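Local coordinates for protein thymidylate synthase (PDB 1TIS) that catalyses the reductive methylation of dUMP to dTMP with 5,10-methylenetetrahydrofolate, working as a homodimer in dTTP biosynthesis, at residues Thr26-Ser32 with Gly214-Met220; Ala51-Cys55 with Phe186-Ser190; Trp87-Tyr91 with Gly103-Tyr109; Gly167-Trp173 with Leu204-Ile210. All blocks are in the same frame, centred on the assembly; numbering follows the deposited sequence.

Overall arrangement
Interactions 1 and 4 are strand pairings in one mixed sheet, and both use strand 205-219. Strand 26-30 pairs with it antiparallel in interaction 1, and strand 168-179 runs parallel to it in interaction 4. Both are held by backbone hydrogen bonds, are partly buried and touch the second subunit. Interactions 2 and 3 have no hydrogen bond between their segments and rest on side-chain packing. Interaction 2 lies about 6 Å from the centre of the chain and joins two helices. Its Asn187 packs on Trp173 of interaction 4. Interaction 3 is buried, although its centre lies about 16 Å from the chain's centre, on the opposite side from interaction 4.

Interaction 1 of 4, residues Thr26-Ser32 with Gly214-Met220; sequences TIALFGS and GNTHIYM
Strand 26-30 pairs antiparallel with strand 216-219. The short axes approach to 4.7 Å at 173°. Residues 26-30 and 216-219 are extended. Ile27-Ile218 and Leu29-Thr216 are hydrogen-bonded pairs. Thr26-Tyr219, Ala28-His217 and Phe30-Asn215 are non-hydrogen-bonded pairs, with Ala28 CA 3.9 Å from His217 CA.

Ile218 N donates to Ile27 O at 3.0 Å, and Ile27 N to Ile218 O at 3.1 Å. Leu29 N reaches Thr216 O at 2.8 Å, while the return bond from Thr216 N to Leu29 O is weak at 3.2 Å. Gly31 N donates to Gly214 O at 3.1 Å. Gly31 has phi/psi 117/72, which calls for glycine. Asn215 centres an inverse gamma turn, where the chain turns a corner.

This pairing belongs to the mixed sheet of the thymidylate synthase fold. By similarity, His217, Ile218 and Tyr219 help bind dUMP, a ligand shared between the dimer partners. The His217 side chain lies about 5 Å from a bound phosphate ion, probably from the crystallisation liquor.

Among side chains, Ser32 OG and Thr216 OG1 share a hydrogen bond of 3.1 Å, both with chi1 m. Ala28 CB meets His217 CB at 3.4 Å. Ile27, Leu29, Thr216 and Ile218 share one sheet face, where helix 3-12 packs on Ile27, Thr216 and Ile218. On the other face, Phe30 and Asn215 pack on Asn163 of the second subunit.

Interaction 2 of 4, residues Ala51-Cys55 with Phe186-Ser190; sequences AWKAC and FNIAS
This is an apolar helix-to-helix contact near the middle of the chain, with a sulfur-aromatic pair at its heart. It joins the start of helix 53-64 to an early turn of helix 184-202. No hydrogen bond crosses it, and the two segments bury 243 Å² in all.

Residues 186-190 are helical, with Ser190 N bonded to Phe186 O at 3.2 Å. Residues 53-55 are also helical, and Ala51 and Trp52 lead into them. The nearest CA atoms are those of Cys55 and Phe186, 6.4 Å apart.

Cys55 has chi1 t and its CA-to-CB bond points toward helix 184-202. Its SG sits 4.2 Å from the centroid of the Phe186 ring, 2° off the ring normal. Cys55 CB is over the same ring, 3.8 Å from its centroid, as a CH-pi contact. Phe186 has chi1 t and chi2 near -86°, which presents its face to the cysteine. Phe186 CZ is 3.9 Å from Ala54 O.

Cys55 SG also lies 4.2 Å from Ala189 CB and 3.8 Å from Ser190 OG. Trp52, with chi1 t, brings its ring edge to Ala189: Trp52 CD1 is 4.4 Å from Ala189 CB.

Asn187, a dUMP-binding residue by similarity, points its CA-to-CB bond away from this contact and packs on Trp173 of strand 168-179. Phe186 further meets Glu58, and Ser190 meets Leu59, so later residues of helix 53-64 also touch helix 184-202.

Interaction 3 of 4, residues Trp87-Tyr91 with Gly103-Tyr109; sequences WDENY and GELGPIY
Leu105 is the central bump. It fits the hollow between Trp87 and Tyr91, at the start of helix 88-95. Its chi1 m and chi2 t send CD1 to 4.1 Å from Trp87 CB, while CD2 reaches 3.4 Å from Tyr91 CB. The closest CA pair is Tyr91 and Leu105, at 6.0 Å.

The turn between Trp87 and Tyr91 is closed by Tyr91 N bonded to Trp87 O at 2.9 Å, with an inverse gamma turn centred on Glu89. Segment 103-109 is irregular across the contact. Gly103, at phi/psi 135/-60, adopts a conformation that calls for glycine. Pro107 centres another inverse gamma turn.

Trp87, with chi1 m and chi2 84°, reaches to the far end of segment 103-109. Its CH2 tip touches Ile108 CG2 at 4.1 Å and Tyr109 CE1 at 3.5 Å. The Trp87 six-membered ring and the Tyr109 ring meet rim to rim, with centroids 6.0 Å apart and planes at 79°. The Tyr91 ring lies along the start of the loop, with CD1 3.8 Å from Glu104 O. No hydrogen bond joins the segments.

This is buried hydrophobic and aromatic packing of the start of helix 88-95 on the loop leading to helix 109-114, beside the active site. Tyr109 OH bonds to the backbone N of Cys156, the nucleophile by similarity, and its ring stacks on Phe62. Trp87 NE1 bonds to Glu58 of helix 53-64. Val69, on helix 69-77, packs against both Tyr91 and Leu105.

Interaction 4 of 4, residues Gly167-Trp173 with Leu204-Ile210; sequences GYLDLQW and LIPGDLI
Strands 168-173 and 205-210 run parallel in a beta-alpha-beta unit, with helix 184-202 as the connection. Their short axes approach to 4.2 Å and cross at -37°. Tyr168 pairs with Ile205 and Leu169 with Pro206. After a beta bulge the register shifts by one: Leu171 pairs with Leu209 and Gln172 with Ile210.

Before the bulge, Ile205 N donates to Gly167 O (2.9 Å), Leu169 N to Ile205 O (3.1 Å) and Gly207 N to Leu169 O (2.8 Å). At the bulge, Asp170 OD1 accepts from Asp208 N at 3.1 Å. A CB on Gly207 would clash there with Asp170 OD1 and Leu169 O. Beyond it, Ile210 N donates to Leu171 O (3.1 Å). Leu171 N to Asp208 O (3.3 Å) and Trp173 N to Ile210 O (3.4 Å) are weak.

Gln172 NE2 bonds to Gly213 O of the second subunit. At the bulge a side-chain carboxylate, that of Asp170, takes the place of a backbone carbonyl as acceptor for Asp208 N.

Interaction 1 of 4, residues Thr26-Ser32 with Gly214-Met220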
# COMPACT_ATOMS: atom_id res chain seq x y z
N THR A 26 13.83 -12.17 15.77
CA THR A 26 14.03 -11.07 14.85
C THR A 26 13.85 -9.82 15.71
O THR A 26 13.21 -9.90 16.77
CB THR A 26 12.94 -11.13 13.74
OG1 THR A 26 12.83 -12.46 13.29
CG2 THR A 26 13.29 -10.34 12.51
N ILE A 27 14.44 -8.67 15.37
CA ILE A 27 14.08 -7.39 15.99
C ILE A 27 13.38 -6.75 14.78
O ILE A 27 13.93 -6.84 13.66
CB ILE A 27 15.39 -6.65 16.42
CG1 ILE A 27 15.55 -6.89 17.91
CG2 ILE A 27 15.37 -5.14 16.11
CD1 ILE A 27 14.62 -6.07 18.85
N ALA A 28 12.18 -6.16 14.88
CA ALA A 28 11.47 -5.74 13.69
C ALA A 28 10.53 -4.62 14.02
O ALA A 28 10.15 -4.54 15.18
CB ALA A 28 10.65 -6.88 13.15
N LEU A 29 10.05 -3.77 13.11
CA LEU A 29 9.20 -2.65 13.43
C LEU A 29 8.22 -2.65 12.26
O LEU A 29 8.61 -2.76 11.09
CB LEU A 29 10.09 -1.37 13.47
CG LEU A 29 9.69 0.11 13.72
CD1 LEU A 29 9.44 0.46 15.18
CD2 LEU A 29 10.86 0.97 13.29
N PHE A 30 6.93 -2.57 12.55
CA PHE A 30 5.88 -2.52 11.52
C PHE A 30 5.49 -1.09 11.14
O PHE A 30 4.96 -0.35 11.98
CB PHE A 30 4.61 -3.28 12.02
CG PHE A 30 3.36 -3.21 11.15
CD1 PHE A 30 3.31 -3.85 9.93
CD2 PHE A 30 2.25 -2.50 11.63
CE1 PHE A 30 2.16 -3.77 9.17
CE2 PHE A 30 1.10 -2.43 10.87
CZ PHE A 30 1.07 -3.07 9.64
N GLY A 31 5.73 -0.65 9.94
CA GLY A 31 5.26 0.65 9.56
C GLY A 31 6.40 1.54 9.25
O GLY A 31 6.65 2.43 10.03
N SER A 32 7.14 1.42 8.17
CA SER A 32 8.24 2.35 7.87
C SER A 32 7.92 3.10 6.57
O SER A 32 6.99 2.75 5.87
CB SER A 32 9.51 1.52 7.75
OG SER A 32 9.41 0.48 8.72
N GLY A 214 5.81 -2.65 5.66
CA GLY A 214 4.99 -3.42 6.54
C GLY A 214 5.91 -3.99 7.61
O GLY A 214 6.45 -3.27 8.46
N ASN A 215 6.15 -5.29 7.61
CA ASN A 215 7.05 -5.79 8.61
C ASN A 215 8.51 -5.74 8.19
O ASN A 215 9.08 -6.69 7.62
CB ASN A 215 6.67 -7.19 8.92
CG ASN A 215 7.23 -7.63 10.24
OD1 ASN A 215 6.49 -7.85 11.19
ND2 ASN A 215 8.54 -7.81 10.36
N THR A 216 9.10 -4.59 8.51
CA THR A 216 10.53 -4.30 8.38
C THR A 216 11.26 -5.03 9.53
O THR A 216 11.06 -4.83 10.74
CB THR A 216 10.73 -2.77 8.46
OG1 THR A 216 10.14 -2.21 7.29
CG2 THR A 216 12.18 -2.36 8.54
N HIS A 217 12.12 -5.95 9.15
CA HIS A 217 12.73 -6.77 10.13
C HIS A 217 14.20 -7.01 9.81
O HIS A 217 14.61 -6.98 8.64
CB HIS A 217 11.89 -8.04 10.16
CG HIS A 217 11.76 -8.93 8.92
ND1 HIS A 217 12.64 -9.40 8.03
CD2 HIS A 217 10.55 -9.48 8.57
CE1 HIS A 217 12.03 -10.19 7.18
NE2 HIS A 217 10.77 -10.23 7.53
N ILE A 218 14.98 -7.26 10.87
CA ILE A 218 16.39 -7.59 10.81
C ILE A 218 16.42 -8.94 11.50
O ILE A 218 15.84 -9.05 12.58
CB ILE A 218 17.19 -6.58 11.61
CG1 ILE A 218 17.01 -5.16 11.12
CG2 ILE A 218 18.64 -7.02 11.51
CD1 ILE A 218 17.76 -4.19 12.04
N TYR A 219 17.09 -9.97 10.96
CA TYR A 219 17.05 -11.31 11.58
C TYR A 219 18.03 -11.38 12.73
O TYR A 219 19.06 -10.70 12.64
CB TYR A 219 17.41 -12.45 10.59
CG TYR A 219 16.32 -12.77 9.56
CD1 TYR A 219 15.08 -13.23 9.98
CD2 TYR A 219 16.54 -12.56 8.22
CE1 TYR A 219 14.07 -13.46 9.08
CE2 TYR A 219 15.52 -12.79 7.31
CZ TYR A 219 14.30 -13.23 7.74
OH TYR A 219 13.27 -13.38 6.83
N MET A 220 17.81 -12.20 13.76
CA MET A 220 18.75 -12.26 14.88
C MET A 220 20.08 -13.01 14.62
O MET A 220 20.75 -13.51 15.53
CB MET A 220 17.99 -12.87 16.06
CG MET A 220 17.24 -11.79 16.89
SD MET A 220 15.94 -12.33 18.07
CE MET A 220 16.77 -13.44 19.19

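Interaction 2 of 4, residues Ala51-Cys55 with Phe186-Ser190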
# COMPACT_ATOMS: atom_id res chain seq x y z
N ALA A 51 24.86 -7.62 -6.23
CA ALA A 51 24.65 -8.35 -7.45
C ALA A 51 23.48 -7.64 -8.11
O ALA A 51 22.31 -7.97 -8.02
CB ALA A 51 24.32 -9.79 -7.16
N TRP A 52 23.84 -6.57 -8.79
CA TRP A 52 22.92 -5.65 -9.38
C TRP A 52 22.53 -6.19 -10.73
O TRP A 52 21.35 -6.17 -11.03
CB TRP A 52 23.68 -4.32 -9.35
CG TRP A 52 23.03 -3.15 -10.07
CD1 TRP A 52 22.11 -2.26 -9.54
CD2 TRP A 52 23.30 -2.92 -11.38
NE1 TRP A 52 21.79 -1.45 -10.54
CE2 TRP A 52 22.48 -1.82 -11.66
CE3 TRP A 52 24.13 -3.55 -12.29
CZ2 TRP A 52 22.50 -1.31 -12.93
CZ3 TRP A 52 24.14 -3.04 -13.55
CH2 TRP A 52 23.33 -1.94 -13.86
N LYS A 53 23.40 -6.69 -11.60
CA LYS A 53 23.07 -7.34 -12.90
C LYS A 53 21.88 -8.34 -12.88
O LYS A 53 21.09 -8.44 -13.82
CB LYS A 53 24.29 -8.12 -13.44
CG LYS A 53 25.75 -7.77 -13.02
CD LYS A 53 26.26 -8.24 -11.64
CE LYS A 53 25.74 -9.64 -11.23
NZ LYS A 53 26.03 -10.71 -12.18
N ALA A 54 21.76 -9.11 -11.79
CA ALA A 54 20.64 -10.01 -11.54
C ALA A 54 19.45 -9.27 -10.97
O ALA A 54 18.34 -9.79 -10.98
CB ALA A 54 20.96 -11.08 -10.53
N CYS A 55 19.61 -8.09 -10.41
CA CYS A 55 18.48 -7.27 -10.02
C CYS A 55 17.83 -6.61 -11.25
O CYS A 55 16.60 -6.47 -11.35
CB CYS A 55 18.98 -6.24 -9.03
SG CYS A 55 17.70 -4.98 -8.93
N PHE A 186 18.29 -4.71 -2.69
CA PHE A 186 17.89 -5.14 -4.03
C PHE A 186 16.59 -4.45 -4.44
O PHE A 186 16.35 -4.17 -5.61
CB PHE A 186 17.76 -6.65 -3.99
CG PHE A 186 17.49 -7.46 -5.28
CD1 PHE A 186 16.17 -7.66 -5.74
CD2 PHE A 186 18.54 -8.14 -5.92
CE1 PHE A 186 15.91 -8.51 -6.81
CE2 PHE A 186 18.27 -8.99 -6.99
CZ PHE A 186 16.97 -9.17 -7.43
N ASN A 187 15.70 -4.10 -3.50
CA ASN A 187 14.45 -3.39 -3.81
C ASN A 187 14.50 -1.90 -4.05
O ASN A 187 13.75 -1.42 -4.90
CB ASN A 187 13.46 -3.62 -2.75
CG ASN A 187 12.90 -4.99 -2.96
OD1 ASN A 187 12.76 -5.79 -2.03
ND2 ASN A 187 12.56 -5.30 -4.21
N ILE A 188 15.35 -1.16 -3.35
CA ILE A 188 15.57 0.26 -3.59
C ILE A 188 15.93 0.35 -5.09
O ILE A 188 15.22 0.97 -5.89
CB ILE A 188 16.77 0.76 -2.66
CG1 ILE A 188 16.56 0.57 -1.12
CG2 ILE A 188 16.88 2.27 -2.87
CD1 ILE A 188 17.72 0.98 -0.16
N ALA A 189 16.98 -0.39 -5.50
CA ALA A 189 17.45 -0.40 -6.88
C ALA A 189 16.32 -0.78 -7.86
O ALA A 189 16.03 0.08 -8.70
CB ALA A 189 18.65 -1.37 -7.02
N SER A 190 15.60 -1.94 -7.80
CA SER A 190 14.55 -2.30 -8.75
C SER A 190 13.55 -1.21 -9.05
O SER A 190 13.40 -0.89 -10.24
CB SER A 190 13.81 -3.52 -8.24
OG SER A 190 13.89 -4.65 -9.11

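Interaction 3 of 4, residues Trp87-Tyr91 with Gly103-Tyr109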
# COMPACT_ATOMS: atom_id res chain seq x y z
N TRP A 87 15.81 -16.83 -8.50
CA TRP A 87 14.63 -17.60 -8.15
C TRP A 87 14.91 -19.09 -8.18
O TRP A 87 14.05 -19.88 -7.80
CB TRP A 87 13.46 -17.26 -9.09
CG TRP A 87 12.71 -15.95 -8.78
CD1 TRP A 87 13.23 -14.80 -9.27
CD2 TRP A 87 11.53 -15.75 -8.08
NE1 TRP A 87 12.38 -13.88 -8.90
CE2 TRP A 87 11.37 -14.39 -8.21
CE3 TRP A 87 10.55 -16.44 -7.37
CZ2 TRP A 87 10.30 -13.70 -7.68
CZ3 TRP A 87 9.46 -15.75 -6.83
CH2 TRP A 87 9.35 -14.40 -6.98
N ASP A 88 16.11 -19.55 -8.54
CA ASP A 88 16.40 -20.98 -8.62
C ASP A 88 16.13 -21.81 -7.38
O ASP A 88 15.31 -22.74 -7.40
CB ASP A 88 17.85 -21.17 -8.99
CG ASP A 88 18.13 -20.90 -10.45
OD1 ASP A 88 17.32 -21.19 -11.33
OD2 ASP A 88 19.21 -20.39 -10.70
N GLU A 89 16.79 -21.51 -6.28
CA GLU A 89 16.53 -22.24 -5.06
C GLU A 89 15.41 -21.42 -4.48
O GLU A 89 15.66 -20.52 -3.68
CB GLU A 89 17.74 -22.22 -4.11
CG GLU A 89 18.60 -23.49 -4.12
CD GLU A 89 19.71 -23.58 -5.18
OE1 GLU A 89 20.50 -22.64 -5.30
OE2 GLU A 89 19.79 -24.59 -5.88
N ASN A 90 14.21 -21.66 -5.04
CA ASN A 90 12.92 -21.00 -4.67
C ASN A 90 11.88 -21.73 -5.53
O ASN A 90 10.79 -22.17 -5.10
CB ASN A 90 12.91 -19.48 -5.00
CG ASN A 90 11.96 -18.64 -4.15
OD1 ASN A 90 10.86 -18.33 -4.58
ND2 ASN A 90 12.27 -18.23 -2.95
N TYR A 91 12.28 -21.96 -6.78
CA TYR A 91 11.58 -22.84 -7.68
C TYR A 91 11.94 -24.23 -7.18
O TYR A 91 11.03 -24.91 -6.71
CB TYR A 91 12.06 -22.59 -9.09
CG TYR A 91 12.06 -23.78 -10.01
CD1 TYR A 91 10.90 -24.47 -10.35
CD2 TYR A 91 13.29 -24.15 -10.52
CE1 TYR A 91 10.98 -25.54 -11.21
CE2 TYR A 91 13.37 -25.22 -11.38
CZ TYR A 91 12.22 -25.90 -11.71
OH TYR A 91 12.34 -26.96 -12.57
N GLY A 103 10.62 -25.09 -15.34
CA GLY A 103 10.29 -23.73 -15.70
C GLY A 103 9.34 -22.93 -14.82
O GLY A 103 9.74 -21.87 -14.32
N GLU A 104 8.09 -23.35 -14.62
CA GLU A 104 7.13 -22.48 -13.98
C GLU A 104 7.30 -22.25 -12.51
O GLU A 104 7.68 -23.14 -11.75
CB GLU A 104 5.70 -22.98 -14.18
CG GLU A 104 5.22 -22.89 -15.62
CD GLU A 104 4.80 -21.53 -16.18
OE1 GLU A 104 3.84 -20.97 -15.64
OE2 GLU A 104 5.40 -21.05 -17.17
N LEU A 105 7.04 -20.98 -12.16
CA LEU A 105 6.96 -20.51 -10.79
C LEU A 105 5.50 -20.29 -10.31
O LEU A 105 5.17 -20.16 -9.10
CB LEU A 105 7.78 -19.25 -10.77
CG LEU A 105 9.27 -19.46 -10.90
CD1 LEU A 105 10.03 -18.15 -11.07
CD2 LEU A 105 9.74 -20.16 -9.63
N GLY A 106 4.57 -20.29 -11.28
CA GLY A 106 3.16 -20.10 -10.97
C GLY A 106 2.78 -18.65 -11.23
O GLY A 106 3.61 -17.93 -11.76
N PRO A 107 1.62 -18.09 -11.00
CA PRO A 107 1.29 -16.73 -11.43
C PRO A 107 1.91 -15.53 -10.71
O PRO A 107 1.23 -14.62 -10.22
CB PRO A 107 -0.22 -16.76 -11.41
CG PRO A 107 -0.63 -17.81 -10.43
CD PRO A 107 0.42 -18.85 -10.74
N ILE A 108 3.23 -15.54 -10.80
CA ILE A 108 4.16 -14.63 -10.15
C ILE A 108 4.00 -13.22 -10.68
O ILE A 108 3.39 -13.06 -11.74
CB ILE A 108 5.57 -15.28 -10.41
CG1 ILE A 108 5.70 -16.51 -9.53
CG2 ILE A 108 6.71 -14.42 -10.06
CD1 ILE A 108 5.32 -16.22 -8.05
N TYR A 109 4.52 -12.23 -9.94
CA TYR A 109 4.60 -10.79 -10.32
C TYR A 109 4.47 -10.52 -11.82
O TYR A 109 3.45 -9.96 -12.20
CB TYR A 109 5.94 -10.08 -9.97
CG TYR A 109 6.51 -10.07 -8.57
CD1 TYR A 109 7.15 -11.19 -8.14
CD2 TYR A 109 6.41 -8.98 -7.73
CE1 TYR A 109 7.70 -11.26 -6.88
CE2 TYR A 109 6.96 -9.04 -6.46
CZ TYR A 109 7.61 -10.19 -6.04
OH TYR A 109 8.17 -10.32 -4.78

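Interaction 4 of 4, residues Gly167-Trp173 with Leu204-Ile210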
# COMPACT_ATOMS: atom_id res chain seq x y z
N GLY A 167 6.69 17.81 -14.11
CA GLY A 167 7.89 17.37 -14.81
C GLY A 167 8.67 16.29 -14.11
O GLY A 167 9.75 15.89 -14.56
N TYR A 168 8.17 15.78 -13.00
CA TYR A 168 8.83 14.64 -12.39
C TYR A 168 7.80 13.51 -12.23
O TYR A 168 6.57 13.69 -12.29
CB TYR A 168 9.41 15.05 -11.05
CG TYR A 168 10.44 16.17 -11.10
CD1 TYR A 168 10.01 17.48 -11.01
CD2 TYR A 168 11.81 15.92 -11.11
CE1 TYR A 168 10.90 18.54 -10.92
CE2 TYR A 168 12.71 16.97 -11.01
CZ TYR A 168 12.25 18.28 -10.91
OH TYR A 168 13.12 19.36 -10.73
N LEU A 169 8.34 12.31 -12.17
CA LEU A 169 7.56 11.11 -12.02
C LEU A 169 7.92 10.61 -10.65
O LEU A 169 9.09 10.65 -10.28
CB LEU A 169 7.96 10.08 -13.03
CG LEU A 169 7.28 8.75 -12.99
CD1 LEU A 169 5.79 8.90 -13.27
CD2 LEU A 169 7.96 7.88 -14.01
N ASP A 170 6.99 10.12 -9.87
CA ASP A 170 7.35 9.66 -8.56
C ASP A 170 6.80 8.25 -8.43
O ASP A 170 5.75 8.02 -9.03
CB ASP A 170 6.73 10.59 -7.52
CG ASP A 170 7.01 12.09 -7.63
OD1 ASP A 170 8.11 12.50 -8.01
OD2 ASP A 170 6.11 12.86 -7.32
N LEU A 171 7.45 7.31 -7.73
CA LEU A 171 6.87 5.99 -7.57
C LEU A 171 6.87 5.67 -6.10
O LEU A 171 7.79 6.05 -5.39
CB LEU A 171 7.66 4.89 -8.28
CG LEU A 171 7.05 3.46 -8.26
CD1 LEU A 171 7.52 2.75 -9.50
CD2 LEU A 171 7.45 2.65 -7.04
N GLN A 172 5.91 4.90 -5.59
CA GLN A 172 5.90 4.47 -4.20
C GLN A 172 5.45 3.01 -4.06
O GLN A 172 4.34 2.66 -4.43
CB GLN A 172 4.98 5.40 -3.38
CG GLN A 172 4.70 4.81 -2.03
CD GLN A 172 3.90 5.73 -1.18
OE1 GLN A 172 4.36 6.01 -0.09
NE2 GLN A 172 2.77 6.28 -1.58
N TRP A 173 6.22 2.14 -3.47
CA TRP A 173 5.85 0.75 -3.32
C TRP A 173 5.40 0.49 -1.92
O TRP A 173 5.72 1.25 -0.97
CB TRP A 173 7.01 -0.24 -3.65
CG TRP A 173 8.44 0.22 -3.43
CD1 TRP A 173 8.97 1.43 -3.86
CD2 TRP A 173 9.35 -0.49 -2.75
NE1 TRP A 173 10.21 1.49 -3.42
CE2 TRP A 173 10.46 0.36 -2.75
CE3 TRP A 173 9.33 -1.71 -2.14
CZ2 TRP A 173 11.63 0.03 -2.13
CZ3 TRP A 173 10.50 -2.05 -1.51
CH2 TRP A 173 11.62 -1.20 -1.50
N LEU A 204 9.71 12.24 -18.76
CA LEU A 204 9.59 13.02 -17.58
C LEU A 204 10.94 12.83 -16.91
O LEU A 204 11.74 11.94 -17.22
CB LEU A 204 8.41 12.48 -16.77
CG LEU A 204 6.96 12.37 -17.33
CD1 LEU A 204 5.95 12.43 -16.22
CD2 LEU A 204 6.59 13.57 -18.15
N ILE A 205 11.19 13.75 -15.99
CA ILE A 205 12.42 13.76 -15.21
C ILE A 205 12.07 12.82 -14.08
O ILE A 205 11.06 13.00 -13.40
CB ILE A 205 12.75 15.18 -14.62
CG1 ILE A 205 12.79 16.30 -15.70
CG2 ILE A 205 14.05 15.06 -13.86
CD1 ILE A 205 13.68 16.13 -16.97
N PRO A 206 12.82 11.75 -13.88
CA PRO A 206 12.66 10.92 -12.70
C PRO A 206 12.70 11.80 -11.44
O PRO A 206 13.52 12.71 -11.29
CB PRO A 206 13.79 9.92 -12.87
CG PRO A 206 14.78 10.56 -13.83
CD PRO A 206 13.85 11.27 -14.79
N GLY A 207 11.74 11.59 -10.55
CA GLY A 207 11.58 12.42 -9.38
C GLY A 207 11.89 11.72 -8.11
O GLY A 207 13.03 11.34 -7.90
N ASP A 208 10.94 11.53 -7.24
CA ASP A 208 11.28 11.01 -5.93
C ASP A 208 10.87 9.57 -5.83
O ASP A 208 9.93 9.17 -6.54
CB ASP A 208 10.56 11.78 -4.85
CG ASP A 208 10.92 13.26 -4.70
OD1 ASP A 208 11.50 13.88 -5.60
OD2 ASP A 208 10.58 13.79 -3.64
N LEU A 209 11.49 8.81 -4.92
CA LEU A 209 11.20 7.40 -4.72
C LEU A 209 10.77 7.23 -3.29
O LEU A 209 11.59 7.57 -2.45
CB LEU A 209 12.45 6.58 -5.00
CG LEU A 209 12.32 5.08 -5.04
CD1 LEU A 209 11.47 4.61 -6.21
CD2 LEU A 209 13.73 4.51 -5.15
N ILE A 210 9.57 6.74 -2.95
CA ILE A 210 9.08 6.62 -1.58
C ILE A 210 8.78 5.18 -1.31
O ILE A 210 8.32 4.50 -2.20
CB ILE A 210 7.79 7.40 -1.39
CG1 ILE A 210 7.86 8.78 -1.99
CG2 ILE A 210 7.57 7.60 0.08
CD1 ILE A 210 6.43 9.35 -1.99